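Local coordinates for protein ectonucleoside triphosphate diphosphohydrolase 4 (Homo sapiens, PDB 6WG5) that belongs to the GDA1/CD39 nucleoside phosphatase family, whose fold is related to that of the actin-like ATPases, at residues D29-D34 against K79-V84; P320-D325 against I337-T342. One frame throughout, in Å; residues are numbered along the deposited sequence.

Contact 1 of 2, residues D29-D34 against K79-V84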
loop_
_atom_site.group_PDB
_atom_site.type_symbol
_atom_site.label_atom_id
_atom_site.label_comp_id
_atom_site.label_asym_id
_atom_site.label_seq_id
_atom_site.Cartn_x
_atom_site.Cartn_y
_atom_site.Cartn_z
ATOM N N ASP A 29 -16.479 -16.277 9.568
ATOM C CA ASP A 29 -17.352 -15.354 10.295
ATOM C C ASP A 29 -17.753 -14.229 9.346
ATOM O O ASP A 29 -17.208 -13.123 9.359
ATOM C CB ASP A 29 -16.665 -14.825 11.547
ATOM C CG ASP A 29 -16.577 -15.867 12.649
ATOM O OD1 ASP A 29 -17.500 -16.703 12.752
ATOM O OD2 ASP A 29 -15.587 -15.851 13.410
ATOM N N ILE A 30 -18.736 -14.535 8.498
ATOM C CA ILE A 30 -19.257 -13.614 7.501
ATOM C C ILE A 30 -20.760 -13.399 7.663
ATOM O O ILE A 30 -21.398 -12.798 6.801
ATOM C CB ILE A 30 -18.895 -14.103 6.080
ATOM C CG1 ILE A 30 -17.368 -14.243 5.981
ATOM C CG2 ILE A 30 -19.388 -13.148 4.987
ATOM C CD1 ILE A 30 -16.823 -14.547 4.590
ATOM N N GLU A 31 -21.334 -13.849 8.778
ATOM C CA GLU A 31 -22.755 -13.644 9.026
ATOM C C GLU A 31 -23.109 -12.168 8.891
ATOM O O GLU A 31 -22.364 -11.290 9.333
ATOM C CB GLU A 31 -23.131 -14.149 10.421
ATOM C CG GLU A 31 -22.667 -15.568 10.714
ATOM C CD GLU A 31 -23.079 -16.553 9.637
ATOM O OE1 GLU A 31 -24.202 -16.424 9.104
ATOM O OE2 GLU A 31 -22.273 -17.453 9.316
ATOM N N ALA A 32 -24.255 -11.904 8.267
ATOM C CA ALA A 32 -24.680 -10.534 8.015
ATOM C C ALA A 32 -24.707 -9.729 9.308
ATOM O O ALA A 32 -25.086 -10.234 10.368
ATOM C CB ALA A 32 -26.066 -10.524 7.366
ATOM N N THR A 33 -24.294 -8.467 9.212
ATOM C CA THR A 33 -24.354 -7.575 10.361
ATOM C C THR A 33 -25.794 -7.451 10.840
ATOM O O THR A 33 -26.702 -7.185 10.048
ATOM C CB THR A 33 -23.795 -6.199 9.995
ATOM O OG1 THR A 33 -22.454 -6.338 9.511
ATOM C CG2 THR A 33 -23.797 -5.271 11.206
ATOM N N ASP A 34 -26.002 -7.649 12.139
ATOM C CA ASP A 34 -27.341 -7.591 12.721
ATOM C C ASP A 34 -27.700 -6.130 12.955
ATOM O O ASP A 34 -27.369 -5.537 13.984
ATOM C CB ASP A 34 -27.410 -8.399 14.011
ATOM C CG ASP A 34 -28.801 -8.412 14.615
ATOM O OD1 ASP A 34 -29.761 -8.041 13.906
ATOM O OD2 ASP A 34 -28.938 -8.797 15.796
ATOM N N LYS A 79 -27.375 -8.457 3.885
ATOM C CA LYS A 79 -28.177 -9.667 4.027
ATOM C C LYS A 79 -27.623 -10.808 3.184
ATOM O O LYS A 79 -27.795 -11.980 3.539
ATOM C CB LYS A 79 -29.631 -9.380 3.652
ATOM C CG LYS A 79 -29.820 -8.790 2.263
ATOM C CD LYS A 79 -31.288 -8.509 1.982
ATOM C CE LYS A 79 -31.480 -7.819 0.642
ATOM N NZ LYS A 79 -32.920 -7.679 0.291
ATOM N N ASN A 80 -26.958 -10.494 2.072
ATOM C CA ASN A 80 -26.321 -11.513 1.246
ATOM C C ASN A 80 -24.962 -11.942 1.781
ATOM O O ASN A 80 -24.297 -12.766 1.144
ATOM C CB ASN A 80 -26.159 -11.007 -0.190
ATOM C CG ASN A 80 -27.485 -10.715 -0.861
ATOM O OD1 ASN A 80 -28.526 -11.237 -0.460
ATOM N ND2 ASN A 80 -27.453 -9.882 -1.895
ATOM N N ARG A 81 -24.536 -11.408 2.927
ATOM C CA ARG A 81 -23.245 -11.744 3.526
ATOM C C ARG A 81 -22.087 -11.246 2.658
ATOM O O ARG A 81 -21.080 -11.933 2.488
ATOM C CB ARG A 81 -23.126 -13.249 3.781
ATOM C CG ARG A 81 -24.286 -13.827 4.578
ATOM C CD ARG A 81 -23.878 -15.077 5.343
ATOM N NE ARG A 81 -23.112 -16.006 4.516
ATOM C CZ ARG A 81 -23.640 -16.798 3.589
ATOM N NH1 ARG A 81 -24.946 -16.776 3.352
ATOM N NH2 ARG A 81 -22.859 -17.611 2.890
ATOM N N LYS A 82 -22.237 -10.040 2.110
ATOM C CA LYS A 82 -21.217 -9.402 1.295
ATOM C C LYS A 82 -20.745 -8.113 1.959
ATOM O O LYS A 82 -21.512 -7.468 2.681
ATOM C CB LYS A 82 -21.750 -9.074 -0.106
ATOM C CG LYS A 82 -22.233 -10.279 -0.891
ATOM C CD LYS A 82 -21.093 -11.224 -1.231
ATOM C CE LYS A 82 -21.584 -12.400 -2.058
ATOM N NZ LYS A 82 -20.478 -13.323 -2.426
ATOM N N PRO A 83 -19.498 -7.705 1.727
ATOM C CA PRO A 83 -19.027 -6.441 2.306
ATOM C C PRO A 83 -19.788 -5.257 1.727
ATOM O O PRO A 83 -19.978 -5.151 0.513
ATOM C CB PRO A 83 -17.541 -6.408 1.928
ATOM C CG PRO A 83 -17.441 -7.261 0.716
ATOM C CD PRO A 83 -18.470 -8.341 0.885
ATOM N N VAL A 84 -20.228 -4.365 2.612
ATOM C CA VAL A 84 -20.993 -3.186 2.218
ATOM C C VAL A 84 -20.065 -2.189 1.536
ATOM O O VAL A 84 -19.497 -1.307 2.189
ATOM C CB VAL A 84 -21.691 -2.554 3.437
ATOM C CG1 VAL A 84 -22.435 -1.282 3.042
ATOM C CG2 VAL A 84 -22.641 -3.559 4.076
#
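A loop-on-loop surface contact joins I30, E31 and A32, just past helix 18-28, to K79 and R81 in the loop between strands 74-75 and 85-88. Only 215 Å² is buried, summed over both sides, and the backbones come nearest at A32 and R81, with CA atoms 4.9 Å apart. Most of the touching is done by the aliphatic part of R81. Its CB lies 3.5 Å from I30 O and its CD 3.7 Å from the same oxygen, so the arm runs past this carbonyl. The side chains of I30 and R81 cross at about a right angle. With I30 CG2 anti to the backbone N (CG1 at chi1 -57°), that methyl reaches R81 O at 3.3 Å. R81 also lies beside E31, both side chains pointing the same way and their planar groups 16° apart; E31 OE1 meets R81 CD at 4.0 Å, while the charged atoms are not in contact. A32 CB, 4.0 Å from K79 CA, extends the contact toward K79. R77, outside both segments, bridges them: its NH1 bonds to R81 O, its backbone to T33. With no hydrogen bond or salt bridge between the two segments, the contact is van der Waals in kind, and E31 and R81 probably add no more than a weak electrostatic attraction.

Contact 2 of 2, residues P320-D325 against I337-T342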
loop_
_atom_site.group_PDB
_atom_site.type_symbol
_atom_site.label_atom_id
_atom_site.label_comp_id
_atom_site.label_asym_id
_atom_site.label_seq_id
_atom_site.Cartn_x
_atom_site.Cartn_y
_atom_site.Cartn_z
ATOM N N PRO A 320 18.624 -7.704 -23.266
ATOM C CA PRO A 320 18.606 -8.877 -22.380
ATOM C C PRO A 320 17.397 -8.924 -21.467
ATOM O O PRO A 320 17.127 -9.981 -20.879
ATOM C CB PRO A 320 19.900 -8.724 -21.573
ATOM C CG PRO A 320 20.127 -7.250 -21.528
ATOM C CD PRO A 320 19.639 -6.718 -22.849
ATOM N N CYS A 321 16.665 -7.821 -21.333
ATOM C CA CYS A 321 15.497 -7.744 -20.472
ATOM C C CYS A 321 14.217 -8.186 -21.169
ATOM O O CYS A 321 13.128 -7.995 -20.617
ATOM C CB CYS A 321 15.336 -6.316 -19.948
ATOM S SG CYS A 321 16.669 -5.787 -18.849
ATOM N N LEU A 322 14.318 -8.762 -22.365
ATOM C CA LEU A 322 13.159 -9.282 -23.069
ATOM C C LEU A 322 13.304 -10.785 -23.278
ATOM O O LEU A 322 14.426 -11.298 -23.353
ATOM C CB LEU A 322 12.971 -8.598 -24.431
ATOM C CG LEU A 322 12.370 -7.192 -24.399
ATOM C CD1 LEU A 322 12.443 -6.556 -25.776
ATOM C CD2 LEU A 322 10.929 -7.221 -23.901
ATOM N N PRO A 323 12.192 -11.516 -23.373
ATOM C CA PRO A 323 12.283 -12.961 -23.610
ATOM C C PRO A 323 13.078 -13.271 -24.870
ATOM O O PRO A 323 13.135 -12.474 -25.808
ATOM C CB PRO A 323 10.819 -13.392 -23.753
ATOM C CG PRO A 323 10.036 -12.336 -23.077
ATOM C CD PRO A 323 10.798 -11.062 -23.249
ATOM N N LEU A 324 13.688 -14.452 -24.882
ATOM C CA LEU A 324 14.530 -14.846 -26.002
ATOM C C LEU A 324 13.740 -14.849 -27.306
ATOM O O LEU A 324 12.673 -15.462 -27.401
ATOM C CB LEU A 324 15.122 -16.232 -25.741
ATOM C CG LEU A 324 16.034 -16.798 -26.831
ATOM C CD1 LEU A 324 17.356 -16.046 -26.878
ATOM C CD2 LEU A 324 16.267 -18.276 -26.591
ATOM N N ASP A 325 14.273 -14.153 -28.310
ATOM C CA ASP A 325 13.802 -14.152 -29.699
ATOM C C ASP A 325 12.522 -13.354 -29.914
ATOM O O ASP A 325 11.984 -13.372 -31.033
ATOM C CB ASP A 325 13.578 -15.571 -30.237
ATOM C CG ASP A 325 14.878 -16.315 -30.477
ATOM O OD1 ASP A 325 15.933 -15.656 -30.605
ATOM O OD2 ASP A 325 14.843 -17.562 -30.548
ATOM N N ILE A 337 12.780 2.294 -33.183
ATOM C CA ILE A 337 13.961 1.505 -32.859
ATOM C C ILE A 337 13.510 0.071 -32.642
ATOM O O ILE A 337 12.524 -0.174 -31.939
ATOM C CB ILE A 337 14.689 2.054 -31.620
ATOM C CG1 ILE A 337 15.163 3.488 -31.878
ATOM C CG2 ILE A 337 15.866 1.162 -31.240
ATOM C CD1 ILE A 337 16.095 3.638 -33.076
ATOM N N TYR A 338 14.227 -0.869 -33.247
ATOM C CA TYR A 338 13.855 -2.274 -33.221
ATOM C C TYR A 338 14.723 -3.031 -32.226
ATOM O O TYR A 338 15.935 -2.807 -32.142
ATOM C CB TYR A 338 13.983 -2.887 -34.615
ATOM C CG TYR A 338 13.112 -2.198 -35.641
ATOM C CD1 TYR A 338 11.775 -2.548 -35.792
ATOM C CD2 TYR A 338 13.621 -1.191 -36.450
ATOM C CE1 TYR A 338 10.972 -1.917 -36.723
ATOM C CE2 TYR A 338 12.825 -0.555 -37.387
ATOM C CZ TYR A 338 11.502 -0.921 -37.518
ATOM O OH TYR A 338 10.705 -0.291 -38.448
ATOM N N LEU A 339 14.089 -3.923 -31.468
ATOM C CA LEU A 339 14.759 -4.704 -30.443
ATOM C C LEU A 339 14.557 -6.189 -30.710
ATOM O O LEU A 339 13.628 -6.597 -31.412
ATOM C CB LEU A 339 14.226 -4.365 -29.042
ATOM C CG LEU A 339 13.890 -2.903 -28.734
ATOM C CD1 LEU A 339 13.317 -2.787 -27.329
ATOM C CD2 LEU A 339 15.107 -2.007 -28.885
ATOM N N ARG A 340 15.446 -6.997 -30.135
ATOM C CA ARG A 340 15.287 -8.444 -30.121
ATOM C C ARG A 340 15.733 -8.955 -28.762
ATOM O O ARG A 340 16.837 -8.636 -28.311
ATOM C CB ARG A 340 16.095 -9.118 -31.233
ATOM C CG ARG A 340 15.688 -10.559 -31.494
ATOM C CD ARG A 340 16.895 -11.424 -31.806
ATOM N NE ARG A 340 17.689 -10.884 -32.906
ATOM C CZ ARG A 340 18.976 -11.155 -33.104
ATOM N NH1 ARG A 340 19.615 -10.615 -34.134
ATOM N NH2 ARG A 340 19.632 -11.955 -32.271
ATOM N N GLY A 341 14.876 -9.739 -28.113
ATOM C CA GLY A 341 15.164 -10.204 -26.766
ATOM C C GLY A 341 16.181 -11.330 -26.770
ATOM O O GLY A 341 16.064 -12.288 -27.542
ATOM N N THR A 342 17.184 -11.217 -25.900
ATOM C CA THR A 342 18.171 -12.270 -25.708
ATOM C C THR A 342 17.979 -13.022 -24.397
ATOM O O THR A 342 18.742 -13.951 -24.114
ATOM C CB THR A 342 19.590 -11.689 -25.774
ATOM O OG1 THR A 342 19.748 -10.669 -24.781
ATOM C CG2 THR A 342 19.854 -11.094 -27.149
#
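Chi1 of 58° places T342 OG1 between its own backbone N and carbonyl carbon, and in this position the hydroxyl lies against the backbone of P320, 3.2 Å from P320 CA. Further along the loop, L324 has CG anti to the backbone N (chi1 180°), and its CD1 comes within 3.7 Å of T342 O. Between these two, G341 presents bare backbone to the loop: G341 CA sits 3.6 Å from L322 CB and makes a CA-H...O contact of 3.2 Å to P323 O. The direct hydrogen bond runs from D325 N to G341 O, 2.7 Å long and close to straight at 163°, with the donor somewhat off the carbonyl plane. L324 CA approaches the same oxygen through a second CA-H...O contact. These interactions close one end of a three-stranded mixed sheet in which 335-341 is the central strand, flanked by 317-319 (parallel) and 327-332 (antiparallel); segment 320-325 is the connection between the flanking strands and passes over the end of the central one. Beside G341, the buried side chains of L322 and L339 cross at about a right angle, CD1 to CD1 at 4.2 Å, and both touch R287 of helix 283-296. The loop is tied to helix 345-352 by the C321-C348 disulfide, while the backbone of L324 is hydrogen-bonded to C414 and W418.

The two contacts lie far apart, their centres about 50 Å from each other, and they share no helix or strand; along the chain contact 1 closes before contact 2 opens. Contact 1 is wholly superficial, with none of its five touching residues buried, and pairs two irregular loops. Contact 2 is partly buried, with five of nine touching residues enclosed, and sets a loop against a strand end. The chemistry follows this difference: the aliphatic arm of R81, a carbonyl and the apolar side chains of I30 and A32 make the first, whereas backbone polar groups and leucine methyls carry the second. Contact 2 also buries more area, 373 Å² against 215 Å². Its segments are 12 residues apart in sequence, those of contact 1 45.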